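Local coordinates for protein time interval measuring enzyme TIME (Bombyx mori, PDB 2E47) that probably converts superoxide to hydrogen peroxide and oxygen, using one copper and one zinc ion per subunit, at residues A[48-53]-A[126-131]; A[72-77]-A[137-142]; A[81-86]-A[104-109]. One frame throughout, in Å; residues are numbered along the deposited sequence.

How the contacts relate
The three contacts lie round the metal site of one Greek-key beta barrel, contacts 1 and 2 with centres about 8 Å apart and contact 3 about 12 Å from each. Along the chain the segments run 48-53, 72-77, 81-86, 104-109, 126-131 and 137-142, so contact 3 is nested within the loops closed by both others, while contacts 1 and 2 interleave. Contact 1 joins strand 45-52 to the loop after strand 120-124 at the copper ion; contact 2 sets a zinc-binding loop against helix 138-141; contact 3 ties that loop's end to strand 98-105. D128 OD2 of contact 1 probably hydrogen-bonds H75 NE2 of contact 2, and G86 O of contact 3 probably accepts from V51 N.

Contact 1 of 3, residues A[48-53]-A[126-131]; sequences GFHVHE and KADDYG. With CU (copper (II) ion), chain E.
H50 and D128 meet through one polar bond, in which NE2 of the H50 imidazole donates to D128 OD1 at 3.0 Å. The bond is bent, with an N-H...O angle of 138°, and the nitrogen approaches from above the carboxylate plane; ring and carboxylate stand almost perpendicular, their planes 89° apart. D128 points its CB toward strand 45-52, and its CG lies anti to the backbone N. Its other oxygen is shared: D128 OD2 accepts the backbone N of Y130 at 2.8 Å, closing an Asx turn, and is also bonded to NE2 of the zinc ligand H75. D128 is thus a second-shell residue common to both metals, with the loop's own backbone helping to fix the carboxylate.

Metal coordination accounts for the other nitrogen of the H50 ring. H50 ND1 binds copper at 2.0 Å, while H52 contributes NE2 at 2.1 Å; H67 and H124 complete the four histidines, as in the Cu-Zn superoxide dismutase family.

The backbone adds a nearly straight bond from G48 N to K126 O, 2.9 Å long with an N-H...O angle of 172°. It lies where the CA atoms of G48 and D128 come within 4.6 Å.

In the barrel, strand 45-52 runs between strands 87-93 and 120-124, and the side chains of A127 and D128 touch N90 on strand 87-93.

Contact 2 of 3, residues A[72-77]-A[137-142]; sequences HKDHGH and DSRKTG. With ZN (zinc ion), chain F.
H75 presses its imidazole against the end of the short helix 138-141, joining the zinc-binding loop of the Cu-Zn superoxide dismutase fold to the segment 137-142. This is the tight part of the contact. The backbone N of H75 donates to R139 O at 2.8 Å, and the angle of 167° makes the bond nearly straight. Chi1 places H75 CG anti to the backbone N, 3.7 Å from G142 N. One face of the ring lies against backbone: T141 C is over its centre, while G142 N sits nearer the rim, 3.3 Å from H75 CD2. G142 leaves the helix with positive phi, and its lack of a side chain permits this approach to the ring. The two ring nitrogens have separate partners, D128 OD2 for NE2 and zinc for ND1; H67, H84 and D87 complete the metal site.

The solvent side is looser. There D74 and R139 pair by charge, with the carboxylate stacked on one face of the guanidinium and their planes 29° apart. The R139 chain bends at chi2 and chi3. D74 OD2 lies well out of the guanidinium plane, offset toward its rim, so no N-H points at it; its closest approach is to R139 NH1, at 3.2 Å.

Contact 3 of 3, residues A[81-86]-A[104-109]; sequences VNRHVG and VDDQIS. With ZN (zinc ion), chain F.
R83 meets D105 tip to tip in a buried salt bridge, with both terminal nitrogens directed to one oxygen. NH2 of R83 donates to D105 OD2 at 2.8 Å, and R83 NH1 reaches D105 OD2 at 3.1 Å, on that oxygen's syn lone pair; the oxygen lies at the edge of the guanidinium, near its plane.

Further hydrogen bonds fix both groups. R83 NE donates to H84 O almost straight, at 176°, and R83 NH1 also reaches V85 O at 2.8 Å, while NH2 has a second partner in the carbonyl of P78. D105 OD1 accepts the backbone N of Q107 at 2.9 Å, forming an Asx turn, as well as that of I108, so the carboxylate is held from its own segment too.

Packing supplies the rest. CB of Q107 lies over the centre of one guanidinium face of R83, the two side chains sliding past each other in opposite directions. The apolar touches are V85 CG2 on Q107 CG and V85 CG1 on I108 CG2, both at 3.9 Å.

H84, next to R83, binds zinc through ND1 at 2.1 Å. The contact thus joins the end of a zinc-binding loop to the end of strand 98-105 and the loop that follows it, in the Greek-key barrel characteristic of Cu-Zn superoxide dismutases.

Contact 1 of 3, residues A[48-53]-A[126-131]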
loop_
_atom_site.group_PDB
_atom_site.type_symbol
_atom_site.label_atom_id
_atom_site.label_comp_id
_atom_site.label_asym_id
_atom_site.label_seq_id
_atom_site.Cartn_x
_atom_site.Cartn_y
_atom_site.Cartn_z
ATOM N N GLY A 48 -18.637 8.773 -3.347
ATOM C CA GLY A 48 -17.914 7.902 -4.265
ATOM C C GLY A 48 -16.801 7.174 -3.594
ATOM O O GLY A 48 -16.064 7.750 -2.789
ATOM N N PHE A 49 -16.681 5.883 -3.880
ATOM C CA PHE A 49 -15.608 5.115 -3.298
ATOM C C PHE A 49 -15.079 4.192 -4.388
ATOM O O PHE A 49 -15.814 3.382 -4.898
ATOM C CB PHE A 49 -16.219 4.300 -2.201
ATOM C CG PHE A 49 -15.226 3.573 -1.367
ATOM C CD1 PHE A 49 -15.259 2.195 -1.291
ATOM C CD2 PHE A 49 -14.336 4.262 -0.614
ATOM C CE1 PHE A 49 -14.357 1.531 -0.505
ATOM C CE2 PHE A 49 -13.441 3.629 0.168
ATOM C CZ PHE A 49 -13.438 2.247 0.210
ATOM N N HIS A 50 -13.817 4.342 -4.796
ATOM C CA HIS A 50 -13.317 3.587 -5.959
ATOM C C HIS A 50 -11.910 3.056 -5.739
ATOM O O HIS A 50 -11.203 3.635 -4.949
ATOM C CB HIS A 50 -13.245 4.483 -7.181
ATOM C CG HIS A 50 -14.398 5.429 -7.314
ATOM N ND1 HIS A 50 -14.219 6.791 -7.463
ATOM C CD2 HIS A 50 -15.746 5.205 -7.330
ATOM C CE1 HIS A 50 -15.409 7.363 -7.559
ATOM N NE2 HIS A 50 -16.354 6.427 -7.494
ATOM N N VAL A 51 -11.488 2.042 -6.505
ATOM C CA VAL A 51 -10.088 1.634 -6.576
ATOM C C VAL A 51 -9.482 2.412 -7.725
ATOM O O VAL A 51 -9.955 2.306 -8.927
ATOM C CB VAL A 51 -9.965 0.132 -6.829
ATOM C CG1 VAL A 51 -8.494 -0.292 -6.979
ATOM C CG2 VAL A 51 -10.665 -0.680 -5.652
ATOM N N HIS A 52 -8.468 3.206 -7.413
ATOM C CA HIS A 52 -7.815 3.978 -8.447
ATOM C C HIS A 52 -6.563 3.180 -8.906
ATOM O O HIS A 52 -6.112 2.227 -8.259
ATOM C CB HIS A 52 -7.519 5.407 -7.945
ATOM C CG HIS A 52 -8.723 6.313 -7.899
ATOM N ND1 HIS A 52 -8.679 7.620 -8.316
ATOM C CD2 HIS A 52 -9.986 6.118 -7.463
ATOM C CE1 HIS A 52 -9.852 8.191 -8.125
ATOM N NE2 HIS A 52 -10.678 7.291 -7.625
ATOM N N GLU A 53 -6.043 3.516 -10.074
ATOM C CA GLU A 53 -5.095 2.662 -10.734
ATOM C C GLU A 53 -3.737 2.566 -9.994
ATOM O O GLU A 53 -3.149 1.504 -9.930
ATOM C CB GLU A 53 -4.884 3.173 -12.169
ATOM C CG GLU A 53 -3.855 2.352 -12.878
ATOM C CD GLU A 53 -3.451 2.914 -14.249
ATOM O OE1 GLU A 53 -2.849 2.133 -15.040
ATOM O OE2 GLU A 53 -3.726 4.106 -14.518
ATOM N N LYS A 126 -18.115 13.791 -3.020
ATOM C CA LYS A 126 -19.556 13.610 -3.298
ATOM C C LYS A 126 -19.909 12.307 -3.901
ATOM O O LYS A 126 -19.029 11.485 -4.220
ATOM C CB LYS A 126 -20.138 14.729 -4.138
ATOM C CG LYS A 126 -19.440 15.075 -5.416
ATOM C CD LYS A 126 -19.742 16.538 -5.661
ATOM C CE LYS A 126 -19.612 16.913 -7.170
ATOM N NZ LYS A 126 -20.693 17.874 -7.624
ATOM N N ALA A 127 -21.202 12.149 -4.092
ATOM C CA ALA A 127 -21.761 10.900 -4.584
ATOM C C ALA A 127 -21.307 10.581 -6.008
ATOM O O ALA A 127 -21.110 11.460 -6.826
ATOM C CB ALA A 127 -23.293 10.941 -4.523
ATOM N N ASP A 128 -21.129 9.311 -6.282
ATOM C CA ASP A 128 -20.895 8.824 -7.646
ATOM C C ASP A 128 -22.269 8.789 -8.356
ATOM O O ASP A 128 -23.191 8.176 -7.828
ATOM C CB ASP A 128 -20.373 7.394 -7.491
ATOM C CG ASP A 128 -19.885 6.759 -8.804
ATOM O OD1 ASP A 128 -19.025 5.847 -8.678
ATOM O OD2 ASP A 128 -20.353 7.123 -9.922
ATOM N N ASP A 129 -22.389 9.385 -9.555
ATOM C CA ASP A 129 -23.687 9.422 -10.278
ATOM C C ASP A 129 -23.801 8.260 -11.301
ATOM O O ASP A 129 -24.739 8.178 -12.119
ATOM C CB ASP A 129 -23.848 10.795 -10.949
ATOM C CG ASP A 129 -22.900 10.986 -12.160
ATOM O OD1 ASP A 129 -22.760 12.155 -12.602
ATOM O OD2 ASP A 129 -22.276 9.995 -12.667
ATOM N N TYR A 130 -22.819 7.369 -11.233
ATOM C CA TYR A 130 -22.783 6.068 -11.898
ATOM C C TYR A 130 -22.717 6.202 -13.410
ATOM O O TYR A 130 -23.050 5.251 -14.124
ATOM C CB TYR A 130 -23.923 5.160 -11.491
ATOM C CG TYR A 130 -24.161 4.968 -10.026
ATOM C CD1 TYR A 130 -23.157 4.441 -9.176
ATOM C CD2 TYR A 130 -25.421 5.285 -9.466
ATOM C CE1 TYR A 130 -23.403 4.233 -7.794
ATOM C CE2 TYR A 130 -25.649 5.142 -8.111
ATOM C CZ TYR A 130 -24.648 4.593 -7.279
ATOM O OH TYR A 130 -24.928 4.411 -5.939
ATOM N N GLY A 131 -22.246 7.354 -13.893
ATOM C CA GLY A 131 -22.124 7.614 -15.338
ATOM C C GLY A 131 -23.472 7.886 -16.033
ATOM O O GLY A 131 -23.564 7.822 -17.233
HETATM CU CU CU E . -12.603 7.903 -8.016
#

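Contact 2 of 3, residues A[72-77]-A[137-142]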
loop_
_atom_site.group_PDB
_atom_site.type_symbol
_atom_site.label_atom_id
_atom_site.label_comp_id
_atom_site.label_asym_id
_atom_site.label_seq_id
_atom_site.Cartn_x
_atom_site.Cartn_y
_atom_site.Cartn_z
ATOM N N HIS A 72 -10.783 -1.169 -20.143
ATOM C CA HIS A 72 -11.114 0.043 -20.932
ATOM C C HIS A 72 -12.586 0.231 -21.141
ATOM O O HIS A 72 -12.996 0.474 -22.274
ATOM C CB HIS A 72 -10.417 0.049 -22.319
ATOM C CG HIS A 72 -8.992 -0.379 -22.250
ATOM N ND1 HIS A 72 -7.961 0.510 -22.060
ATOM C CD2 HIS A 72 -8.432 -1.611 -22.272
ATOM C CE1 HIS A 72 -6.824 -0.152 -21.985
ATOM N NE2 HIS A 72 -7.082 -1.440 -22.104
ATOM N N LYS A 73 -13.379 0.134 -20.080
ATOM C CA LYS A 73 -14.776 0.411 -20.184
ATOM C C LYS A 73 -15.034 1.848 -19.755
ATOM O O LYS A 73 -14.071 2.637 -19.536
ATOM C CB LYS A 73 -15.606 -0.585 -19.386
ATOM C CG LYS A 73 -15.355 -2.100 -19.765
ATOM C CD LYS A 73 -16.524 -3.005 -19.291
ATOM C CE LYS A 73 -16.317 -4.487 -19.643
ATOM N NZ LYS A 73 -15.492 -4.581 -20.897
ATOM N N ASP A 74 -16.314 2.212 -19.698
ATOM C CA ASP A 74 -16.732 3.495 -19.210
ATOM C C ASP A 74 -17.054 3.345 -17.708
ATOM O O ASP A 74 -17.193 2.203 -17.186
ATOM C CB ASP A 74 -17.980 3.975 -19.944
ATOM C CG ASP A 74 -17.750 4.174 -21.481
ATOM O OD1 ASP A 74 -16.831 4.885 -21.900
ATOM O OD2 ASP A 74 -18.554 3.664 -22.251
ATOM N N HIS A 75 -17.223 4.481 -17.061
ATOM C CA HIS A 75 -17.586 4.493 -15.668
ATOM C C HIS A 75 -18.989 4.016 -15.562
ATOM O O HIS A 75 -19.829 4.452 -16.307
ATOM C CB HIS A 75 -17.474 5.927 -15.073
ATOM C CG HIS A 75 -17.810 5.977 -13.627
ATOM N ND1 HIS A 75 -16.945 5.504 -12.653
ATOM C CD2 HIS A 75 -18.914 6.424 -12.980
ATOM C CE1 HIS A 75 -17.524 5.632 -11.466
ATOM N NE2 HIS A 75 -18.714 6.182 -11.633
ATOM N N GLY A 76 -19.289 3.173 -14.585
ATOM C CA GLY A 76 -20.660 2.759 -14.420
ATOM C C GLY A 76 -21.041 2.485 -12.981
ATOM O O GLY A 76 -20.292 2.770 -12.058
ATOM N N HIS A 77 -22.214 1.904 -12.834
ATOM C CA HIS A 77 -22.700 1.321 -11.593
ATOM C C HIS A 77 -22.029 -0.043 -11.347
ATOM O O HIS A 77 -21.824 -0.830 -12.302
ATOM C CB HIS A 77 -24.226 1.188 -11.633
ATOM C CG HIS A 77 -24.839 0.706 -10.323
ATOM N ND1 HIS A 77 -25.538 1.538 -9.462
ATOM C CD2 HIS A 77 -24.892 -0.526 -9.759
ATOM C CE1 HIS A 77 -25.953 0.845 -8.407
ATOM N NE2 HIS A 77 -25.559 -0.413 -8.560
ATOM N N ASP A 137 -17.905 15.012 -16.718
ATOM C CA ASP A 137 -17.081 13.938 -16.098
ATOM C C ASP A 137 -17.852 12.591 -15.871
ATOM O O ASP A 137 -17.256 11.611 -15.427
ATOM C CB ASP A 137 -16.521 14.396 -14.716
ATOM C CG ASP A 137 -15.686 15.712 -14.780
ATOM O OD1 ASP A 137 -15.989 16.657 -14.005
ATOM O OD2 ASP A 137 -14.724 15.806 -15.578
ATOM N N SER A 138 -19.150 12.546 -16.142
ATOM C CA SER A 138 -19.966 11.430 -15.648
ATOM C C SER A 138 -19.470 10.030 -16.082
ATOM O O SER A 138 -19.321 9.132 -15.229
ATOM C CB SER A 138 -21.461 11.650 -15.896
ATOM O OG SER A 138 -22.262 10.639 -15.236
ATOM N N ARG A 139 -19.170 9.852 -17.378
ATOM C CA ARG A 139 -18.802 8.547 -17.903
ATOM C C ARG A 139 -17.352 8.200 -17.666
ATOM O O ARG A 139 -16.936 7.117 -18.067
ATOM C CB ARG A 139 -19.070 8.436 -19.418
ATOM C CG ARG A 139 -20.576 8.345 -19.791
ATOM C CD ARG A 139 -21.178 6.910 -19.566
ATOM N NE ARG A 139 -21.350 6.033 -20.759
ATOM C CZ ARG A 139 -20.895 6.234 -22.010
ATOM N NH1 ARG A 139 -21.157 5.319 -22.941
ATOM N NH2 ARG A 139 -20.186 7.313 -22.362
ATOM N N LYS A 140 -16.603 9.107 -17.017
ATOM C CA LYS A 140 -15.244 8.866 -16.589
ATOM C C LYS A 140 -15.064 8.699 -15.060
ATOM O O LYS A 140 -14.284 7.855 -14.602
ATOM C CB LYS A 140 -14.334 10.016 -17.023
ATOM C CG LYS A 140 -14.529 10.507 -18.432
ATOM C CD LYS A 140 -13.182 11.012 -18.999
ATOM C CE LYS A 140 -12.241 9.854 -19.456
ATOM N NZ LYS A 140 -12.560 9.342 -20.843
ATOM N N THR A 141 -15.691 9.585 -14.287
ATOM C CA THR A 141 -15.448 9.639 -12.881
ATOM C C THR A 141 -16.724 9.525 -12.089
ATOM O O THR A 141 -16.688 9.482 -10.879
ATOM C CB THR A 141 -14.768 10.977 -12.471
ATOM O OG1 THR A 141 -15.662 12.052 -12.764
ATOM C CG2 THR A 141 -13.412 11.217 -13.214
ATOM N N GLY A 142 -17.876 9.581 -12.741
ATOM C CA GLY A 142 -19.105 9.620 -11.933
ATOM C C GLY A 142 -19.419 10.975 -11.290
ATOM O O GLY A 142 -20.414 11.068 -10.556
HETATM ZN ZN ZN F . -15.041 4.700 -12.684
#

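Contact 3 of 3, residues A[81-86]-A[104-109]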
loop_
_atom_site.group_PDB
_atom_site.type_symbol
_atom_site.label_atom_id
_atom_site.label_comp_id
_atom_site.label_asym_id
_atom_site.label_seq_id
_atom_site.Cartn_x
_atom_site.Cartn_y
_atom_site.Cartn_z
ATOM N N VAL A 81 -22.294 -4.170 -16.399
ATOM C CA VAL A 81 -21.167 -4.719 -17.142
ATOM C C VAL A 81 -20.245 -3.640 -17.655
ATOM O O VAL A 81 -19.025 -3.832 -17.612
ATOM C CB VAL A 81 -21.664 -5.536 -18.385
ATOM C CG1 VAL A 81 -20.493 -5.814 -19.357
ATOM C CG2 VAL A 81 -22.382 -6.832 -17.897
ATOM N N ASN A 82 -20.792 -2.518 -18.142
ATOM C CA ASN A 82 -19.955 -1.429 -18.633
ATOM C C ASN A 82 -19.637 -0.541 -17.419
ATOM O O ASN A 82 -20.332 0.437 -17.148
ATOM C CB ASN A 82 -20.643 -0.624 -19.773
ATOM C CG ASN A 82 -19.729 0.518 -20.386
ATOM O OD1 ASN A 82 -20.204 1.477 -21.100
ATOM N ND2 ASN A 82 -18.450 0.411 -20.137
ATOM N N ARG A 83 -18.556 -0.862 -16.726
ATOM C CA ARG A 83 -18.113 -0.175 -15.505
ATOM C C ARG A 83 -16.621 -0.392 -15.546
ATOM O O ARG A 83 -16.102 -1.324 -16.219
ATOM C CB ARG A 83 -18.690 -0.847 -14.210
ATOM C CG ARG A 83 -18.459 -2.393 -14.071
ATOM C CD ARG A 83 -18.739 -3.003 -12.642
ATOM N NE ARG A 83 -17.625 -2.743 -11.721
ATOM C CZ ARG A 83 -17.530 -3.245 -10.466
ATOM N NH1 ARG A 83 -16.451 -3.024 -9.726
ATOM N NH2 ARG A 83 -18.491 -3.987 -9.958
ATOM N N HIS A 84 -15.907 0.439 -14.819
ATOM C CA HIS A 84 -14.482 0.172 -14.503
ATOM C C HIS A 84 -14.401 -0.942 -13.470
ATOM O O HIS A 84 -15.300 -1.082 -12.716
ATOM C CB HIS A 84 -13.846 1.436 -13.944
ATOM C CG HIS A 84 -13.936 2.621 -14.866
ATOM N ND1 HIS A 84 -14.195 3.908 -14.419
ATOM C CD2 HIS A 84 -13.770 2.713 -16.217
ATOM C CE1 HIS A 84 -14.158 4.740 -15.446
ATOM N NE2 HIS A 84 -13.929 4.038 -16.551
ATOM N N VAL A 85 -13.301 -1.704 -13.396
ATOM C CA VAL A 85 -13.139 -2.712 -12.354
ATOM C C VAL A 85 -13.167 -2.007 -10.970
ATOM O O VAL A 85 -13.698 -2.558 -10.000
ATOM C CB VAL A 85 -11.832 -3.535 -12.596
ATOM C CG1 VAL A 85 -11.389 -4.390 -11.327
ATOM C CG2 VAL A 85 -12.065 -4.480 -13.775
ATOM N N GLY A 86 -12.646 -0.776 -10.907
ATOM C CA GLY A 86 -12.592 -0.036 -9.666
ATOM C C GLY A 86 -13.849 0.673 -9.174
ATOM O O GLY A 86 -13.791 1.363 -8.163
ATOM N N VAL A 104 -20.255 -7.278 -1.697
ATOM C CA VAL A 104 -19.544 -8.268 -2.440
ATOM C C VAL A 104 -19.396 -7.705 -3.850
ATOM O O VAL A 104 -20.364 -7.209 -4.390
ATOM C CB VAL A 104 -20.315 -9.574 -2.442
ATOM C CG1 VAL A 104 -19.673 -10.566 -3.380
ATOM C CG2 VAL A 104 -20.364 -10.124 -0.966
ATOM N N ASP A 105 -18.194 -7.767 -4.423
ATOM C CA ASP A 105 -17.952 -7.247 -5.759
ATOM C C ASP A 105 -17.439 -8.368 -6.681
ATOM O O ASP A 105 -16.566 -9.142 -6.319
ATOM C CB ASP A 105 -16.945 -6.108 -5.726
ATOM C CG ASP A 105 -16.896 -5.317 -7.060
ATOM O OD1 ASP A 105 -16.035 -5.626 -7.917
ATOM O OD2 ASP A 105 -17.735 -4.383 -7.273
ATOM N N ASP A 106 -17.971 -8.448 -7.892
ATOM C CA ASP A 106 -17.543 -9.523 -8.825
ATOM C C ASP A 106 -16.585 -9.054 -9.915
ATOM O O ASP A 106 -16.311 -9.827 -10.819
ATOM C CB ASP A 106 -18.759 -10.208 -9.481
ATOM C CG ASP A 106 -19.720 -9.199 -10.134
ATOM O OD1 ASP A 106 -19.459 -7.970 -10.016
ATOM O OD2 ASP A 106 -20.721 -9.627 -10.773
ATOM N N GLN A 107 -16.054 -7.833 -9.847
ATOM C CA GLN A 107 -15.041 -7.419 -10.829
ATOM C C GLN A 107 -13.594 -7.402 -10.264
ATOM O O GLN A 107 -12.657 -7.863 -10.923
ATOM C CB GLN A 107 -15.405 -6.019 -11.368
ATOM C CG GLN A 107 -15.558 -5.890 -12.850
ATOM C CD GLN A 107 -16.543 -6.885 -13.326
ATOM O OE1 GLN A 107 -17.671 -6.906 -12.859
ATOM N NE2 GLN A 107 -16.107 -7.786 -14.188
ATOM N N ILE A 108 -13.407 -6.837 -9.069
ATOM C CA ILE A 108 -12.106 -6.806 -8.444
ATOM C C ILE A 108 -11.625 -8.223 -8.049
ATOM O O ILE A 108 -12.427 -9.111 -7.772
ATOM C CB ILE A 108 -12.084 -5.867 -7.188
ATOM C CG1 ILE A 108 -13.108 -6.296 -6.130
ATOM C CG2 ILE A 108 -12.338 -4.354 -7.593
ATOM C CD1 ILE A 108 -13.015 -5.505 -4.740
ATOM N N SER A 109 -10.328 -8.376 -7.935
ATOM C CA SER A 109 -9.741 -9.601 -7.493
ATOM C C SER A 109 -8.469 -9.230 -6.680
ATOM O O SER A 109 -7.942 -8.094 -6.733
ATOM C CB SER A 109 -9.330 -10.443 -8.708
ATOM O OG SER A 109 -8.885 -11.743 -8.323
HETATM ZN ZN ZN F . -15.041 4.700 -12.684
#